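Local atomic coordinates of N-acylhomoserine lactone dependent regulatory protein (Burkholderia cenocepacia, PDB entry 5L10), a protein that probably acts as a DNA-binding transcription regulator of the LuxR family that answers to N-acylhomoserine lactones, represented here by its autoinducer-binding domain. Residues T7-C12 and A154-A159; D14-A19 and E23-P28. All coordinates share one frame; numbering follows the deposited sequence.

Contact 1: T7-C12 and A154-A159; sequences TILHDC and ASLSHA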
loop_
_atom_site.group_PDB
_atom_site.type_symbol
_atom_site.label_atom_id
_atom_site.label_comp_id
_atom_site.label_asym_id
_atom_site.label_seq_id
_atom_site.Cartn_x
_atom_site.Cartn_y
_atom_site.Cartn_z
ATOM N N THR A 7 9.321 13.247 9.262
ATOM C CA THR A 7 9.487 14.413 8.403
ATOM C C THR A 7 9.886 13.997 6.992
ATOM O O THR A 7 9.430 14.591 6.007
ATOM C CB THR A 7 10.529 15.356 9.006
ATOM O OG1 THR A 7 10.086 15.790 10.299
ATOM C CG2 THR A 7 10.751 16.570 8.109
ATOM N N ILE A 8 10.732 12.970 6.877
ATOM C CA ILE A 8 11.143 12.469 5.567
ATOM C C ILE A 8 9.921 12.094 4.740
ATOM O O ILE A 8 9.806 12.455 3.563
ATOM C CB ILE A 8 12.101 11.274 5.728
ATOM C CG1 ILE A 8 13.423 11.725 6.352
ATOM C CG2 ILE A 8 12.346 10.596 4.391
ATOM C CD1 ILE A 8 14.268 10.584 6.874
ATOM N N LEU A 9 8.983 11.372 5.351
ATOM C CA LEU A 9 7.798 10.936 4.622
ATOM C C LEU A 9 6.827 12.086 4.390
ATOM O O LEU A 9 6.160 12.131 3.350
ATOM C CB LEU A 9 7.117 9.800 5.373
ATOM C CG LEU A 9 8.008 8.578 5.570
ATOM C CD1 LEU A 9 7.398 7.647 6.597
ATOM C CD2 LEU A 9 8.200 7.868 4.251
ATOM N N HIS A 10 6.738 13.022 5.337
ATOM C CA HIS A 10 5.882 14.185 5.136
ATOM C C HIS A 10 6.304 14.962 3.893
ATOM O O HIS A 10 5.466 15.311 3.055
ATOM C CB HIS A 10 5.897 15.079 6.378
ATOM C CG HIS A 10 4.922 16.216 6.318
ATOM N ND1 HIS A 10 3.682 16.170 6.922
ATOM C CD2 HIS A 10 5.006 17.433 5.730
ATOM C CE1 HIS A 10 3.046 17.308 6.705
ATOM N NE2 HIS A 10 3.827 18.091 5.983
ATOM N N ASP A 11 7.609 15.219 3.737
ATOM C CA ASP A 11 8.062 15.965 2.564
ATOM C C ASP A 11 7.862 15.165 1.284
ATOM O O ASP A 11 7.606 15.746 0.223
ATOM C CB ASP A 11 9.534 16.365 2.702
ATOM C CG ASP A 11 9.776 17.354 3.827
ATOM O OD1 ASP A 11 10.581 18.292 3.642
ATOM O OD2 ASP A 11 9.174 17.188 4.905
ATOM N N CYS A 12 7.974 13.838 1.367
ATOM C CA CYS A 12 7.764 12.991 0.200
ATOM C C CYS A 12 6.326 13.086 -0.290
ATOM O O CYS A 12 6.078 13.290 -1.484
ATOM C CB CYS A 12 8.123 11.541 0.537
ATOM S SG CYS A 12 8.000 10.387 -0.856
ATOM N N ALA A 154 6.560 0.860 4.680
ATOM C CA ALA A 154 5.164 0.688 4.290
ATOM C C ALA A 154 4.619 1.961 3.660
ATOM O O ALA A 154 3.948 1.923 2.623
ATOM C CB ALA A 154 4.333 0.300 5.511
ATOM N N SER A 155 4.901 3.102 4.286
ATOM C CA SER A 155 4.489 4.387 3.737
ATOM C C SER A 155 5.005 4.563 2.311
ATOM O O SER A 155 4.233 4.850 1.390
ATOM C CB SER A 155 4.985 5.507 4.650
ATOM O OG SER A 155 4.570 6.771 4.184
ATOM N N LEU A 156 6.314 4.373 2.108
ATOM C CA LEU A 156 6.894 4.515 0.773
ATOM C C LEU A 156 6.295 3.518 -0.207
ATOM O O LEU A 156 6.124 3.823 -1.394
ATOM C CB LEU A 156 8.409 4.327 0.832
ATOM C CG LEU A 156 9.234 5.529 1.265
ATOM C CD1 LEU A 156 10.719 5.205 1.162
ATOM C CD2 LEU A 156 8.869 6.710 0.392
ATOM N N SER A 157 5.994 2.311 0.270
ATOM C CA SER A 157 5.443 1.280 -0.598
ATOM C C SER A 157 4.053 1.663 -1.090
ATOM O O SER A 157 3.737 1.513 -2.276
ATOM C CB SER A 157 5.410 -0.049 0.146
ATOM O OG SER A 157 4.830 -1.045 -0.661
ATOM N N HIS A 158 3.204 2.152 -0.185
ATOM C CA HIS A 158 1.906 2.672 -0.597
ATOM C C HIS A 158 2.070 3.826 -1.574
ATOM O O HIS A 158 1.316 3.939 -2.547
ATOM C CB HIS A 158 1.104 3.114 0.631
ATOM C CG HIS A 158 -0.082 3.973 0.309
ATOM N ND1 HIS A 158 0.026 5.316 0.017
ATOM C CD2 HIS A 158 -1.403 3.683 0.249
ATOM C CE1 HIS A 158 -1.175 5.815 -0.219
ATOM N NE2 HIS A 158 -2.060 4.844 -0.084
ATOM N N ALA A 159 3.056 4.690 -1.333
ATOM C CA ALA A 159 3.257 5.851 -2.194
ATOM C C ALA A 159 3.664 5.435 -3.600
ATOM O O ALA A 159 3.205 6.023 -4.585
ATOM C CB ALA A 159 4.307 6.778 -1.586
#

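Contact 2: D14-A19 and E23-P28; sequences DALQRA and EAAFPP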
loop_
_atom_site.group_PDB
_atom_site.type_symbol
_atom_site.label_atom_id
_atom_site.label_comp_id
_atom_site.label_asym_id
_atom_site.label_seq_id
_atom_site.Cartn_x
_atom_site.Cartn_y
_atom_site.Cartn_z
ATOM N N ASP A 14 3.996 15.350 0.246
ATOM C CA ASP A 14 3.628 16.650 -0.297
ATOM C C ASP A 14 4.162 16.819 -1.712
ATOM O O ASP A 14 3.465 17.352 -2.583
ATOM C CB ASP A 14 4.129 17.767 0.616
ATOM C CG ASP A 14 3.069 18.233 1.596
ATOM O OD1 ASP A 14 2.177 17.428 1.945
ATOM O OD2 ASP A 14 3.122 19.410 2.014
ATOM N N ALA A 15 5.389 16.357 -1.966
ATOM C CA ALA A 15 5.925 16.403 -3.322
ATOM C C ALA A 15 5.118 15.524 -4.269
ATOM O O ALA A 15 4.979 15.850 -5.452
ATOM C CB ALA A 15 7.393 15.980 -3.324
ATOM N N LEU A 16 4.568 14.418 -3.765
ATOM C CA LEU A 16 3.786 13.525 -4.609
ATOM C C LEU A 16 2.428 14.106 -4.968
ATOM O O LEU A 16 1.792 13.618 -5.907
ATOM C CB LEU A 16 3.612 12.168 -3.922
ATOM C CG LEU A 16 4.890 11.337 -3.773
ATOM C CD1 LEU A 16 4.594 10.009 -3.108
ATOM C CD2 LEU A 16 5.554 11.124 -5.121
ATOM N N GLN A 17 1.970 15.132 -4.246
ATOM C CA GLN A 17 0.742 15.828 -4.608
ATOM C C GLN A 17 0.931 16.795 -5.770
ATOM O O GLN A 17 -0.064 17.241 -6.351
ATOM C CB GLN A 17 0.178 16.591 -3.402
ATOM C CG GLN A 17 -0.109 15.725 -2.191
ATOM C CD GLN A 17 -1.015 14.555 -2.510
ATOM O OE1 GLN A 17 -1.996 14.692 -3.243
ATOM N NE2 GLN A 17 -0.686 13.389 -1.963
ATOM N N ARG A 18 2.171 17.138 -6.113
ATOM C CA ARG A 18 2.464 18.010 -7.244
ATOM C C ARG A 18 3.297 17.277 -8.291
ATOM O O ARG A 18 4.143 17.875 -8.961
ATOM C CB ARG A 18 3.177 19.281 -6.782
ATOM C CG ARG A 18 2.486 20.002 -5.641
ATOM C CD ARG A 18 3.285 21.214 -5.191
ATOM N NE ARG A 18 4.654 20.868 -4.816
ATOM C CZ ARG A 18 5.044 20.582 -3.577
ATOM N NH1 ARG A 18 4.166 20.598 -2.581
ATOM N NH2 ARG A 18 6.312 20.279 -3.333
ATOM N N ALA A 19 3.071 15.971 -8.433
ATOM C CA ALA A 19 3.806 15.126 -9.373
ATOM C C ALA A 19 2.796 14.433 -10.273
ATOM O O ALA A 19 2.323 13.330 -9.958
ATOM C CB ALA A 19 4.679 14.111 -8.641
ATOM N N GLU A 23 7.880 10.697 -14.086
ATOM C CA GLU A 23 9.167 11.375 -14.041
ATOM C C GLU A 23 9.265 12.301 -12.838
ATOM O O GLU A 23 10.346 12.453 -12.258
ATOM C CB GLU A 23 9.384 12.151 -15.341
ATOM C CG GLU A 23 9.431 11.280 -16.609
ATOM C CD GLU A 23 8.070 10.737 -17.048
ATOM O OE1 GLU A 23 7.297 10.252 -16.200
ATOM O OE2 GLU A 23 7.767 10.790 -18.254
ATOM N N ALA A 24 8.153 12.920 -12.446
ATOM C CA ALA A 24 8.133 13.791 -11.280
ATOM C C ALA A 24 7.836 13.046 -9.990
ATOM O O ALA A 24 8.127 13.570 -8.909
ATOM C CB ALA A 24 7.095 14.900 -11.461
ATOM N N ALA A 25 7.266 11.845 -10.077
ATOM C CA ALA A 25 6.893 11.089 -8.890
ATOM C C ALA A 25 8.026 10.238 -8.346
ATOM O O ALA A 25 8.020 9.912 -7.153
ATOM C CB ALA A 25 5.695 10.185 -9.182
ATOM N N PHE A 26 8.997 9.864 -9.176
ATOM C CA PHE A 26 10.050 8.987 -8.668
ATOM C C PHE A 26 11.045 9.709 -7.764
ATOM O O PHE A 26 11.349 9.180 -6.680
ATOM C CB PHE A 26 10.744 8.272 -9.827
ATOM C CG PHE A 26 11.889 7.424 -9.389
ATOM C CD1 PHE A 26 13.184 7.775 -9.719
ATOM C CD2 PHE A 26 11.674 6.302 -8.600
ATOM C CE1 PHE A 26 14.246 7.005 -9.306
ATOM C CE2 PHE A 26 12.734 5.529 -8.178
ATOM C CZ PHE A 26 14.023 5.884 -8.530
ATOM N N PRO A 27 11.580 10.885 -8.113
ATOM C CA PRO A 27 12.595 11.533 -7.251
ATOM C C PRO A 27 12.149 11.701 -5.805
ATOM O O PRO A 27 12.974 11.526 -4.897
ATOM C CB PRO A 27 12.817 12.890 -7.933
ATOM C CG PRO A 27 12.573 12.608 -9.357
ATOM C CD PRO A 27 11.435 11.618 -9.388
ATOM N N PRO A 28 10.883 12.059 -5.522
ATOM C CA PRO A 28 10.479 12.097 -4.104
ATOM C C PRO A 28 10.622 10.760 -3.401
ATOM O O PRO A 28 11.102 10.712 -2.261
ATOM C CB PRO A 28 9.013 12.546 -4.165
ATOM C CG PRO A 28 8.912 13.308 -5.412
ATOM C CD PRO A 28 9.812 12.601 -6.383
#

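Contact 1: T7-C12 and A154-A159
L9 and S155 mark the closest backbone approach of two nearly parallel helix segments, 7-12 and 154-159, whose axes run 12° apart in direction and come no nearer than 10.9 Å, with the CA atoms of L9 and S155 separated by 7.4 Å. That spacing is bridged by side chains. L9 leaves its helix toward the partner and reaches it with both methyls: CD1 lies 3.8 Å from S155 CB, while CD2 is 3.8 Å from S155 OG. The same CD2 also meets L156 CG at 3.9 Å. Both prongs of the leucine thus rest on the serine, and CD2 alone goes on to L156. L156 starts off to one side of the line between the helices, but with CG anti to its carbonyl carbon (chi1 -81°) the chain bends back, and its side chain slants across that of L9. One turn further along the first helix, C12 extends SG to L156 CD2 at 4.0 Å. Its SG stands anti to the backbone N (chi1 -177°), which carries the sulfur toward the leucine. All four residues are buried and the meeting is one of van der Waals packing. The serine hydroxyl oxygen, S155 OG, has a weak hydrogen bond to A151 O of the second subunit, and L9 packs on that same alanine. A32 of helix 22-35 touches both C12 and L156. The contact is therefore helix packing in the autoinducer-binding domain of a LuxR-type regulator, where the N-terminal helix lies along the long C-terminal helix of the domain beside the subunit interface.

Contact 2: D14-A19 and E23-P28
L16 of helix 3-16 meets A25 and P28 of helix 22-35, and A15 meets P28, across a helical hairpin whose short connection brings the CA atoms of A19 and A24 to 4.9 Å. The path of L16 shows how the hairpin is filled. Its CB points off to one side; CG, anti to the carbonyl carbon (chi1 -68°), turns the branch inward, and the two methyls then part company. CD1 turns toward helix 143-169. CD2 enters the hairpin, where it lies 3.4 Å from A25 O. It also comes within 3.9 Å of P28 CB, and the leucine side chain as a whole slants across the proline. A15 packs against that ring, its CB 3.7 Å from P28 CG. The proline belongs to a kink: the nitrogens of P27 and P28 make no bond to the preceding turn. Nearer the connection the contact is between the alanines A19, A24 and A25, where the backbones are also closest. A24 is tied to the connection itself by a hydrogen bond from its N to T21 OG1. A19 points its methyl at the second helix, with CB 3.8 Å from A24 CB and 3.5 Å from the carbonyl oxygen A24 O.

Contacts 1 and 2 have centres about 11 Å apart on the same side of the chain's centre, and both draw on helix 3-16. Contact 2 is local in sequence, joining helices 3-16 and 22-35, and nests within the much longer loop closed by contact 1, which brings helix 143-169 back to the N-terminal helix. They also touch directly: C12 SG lies 3.4 Å from P28 O, and A159 CB 3.6 Å from L16 CD1. Helices 3-16, 22-35 and 143-169 thus pack against one another, and the last also touches strand 116-123 of the antiparallel sheet. L9, S155 and H158 of contact 1 meet the second subunit, as do the flanking D14 and Q17 of contact 2, so helices 3-16 and 143-169 border the dimer interface.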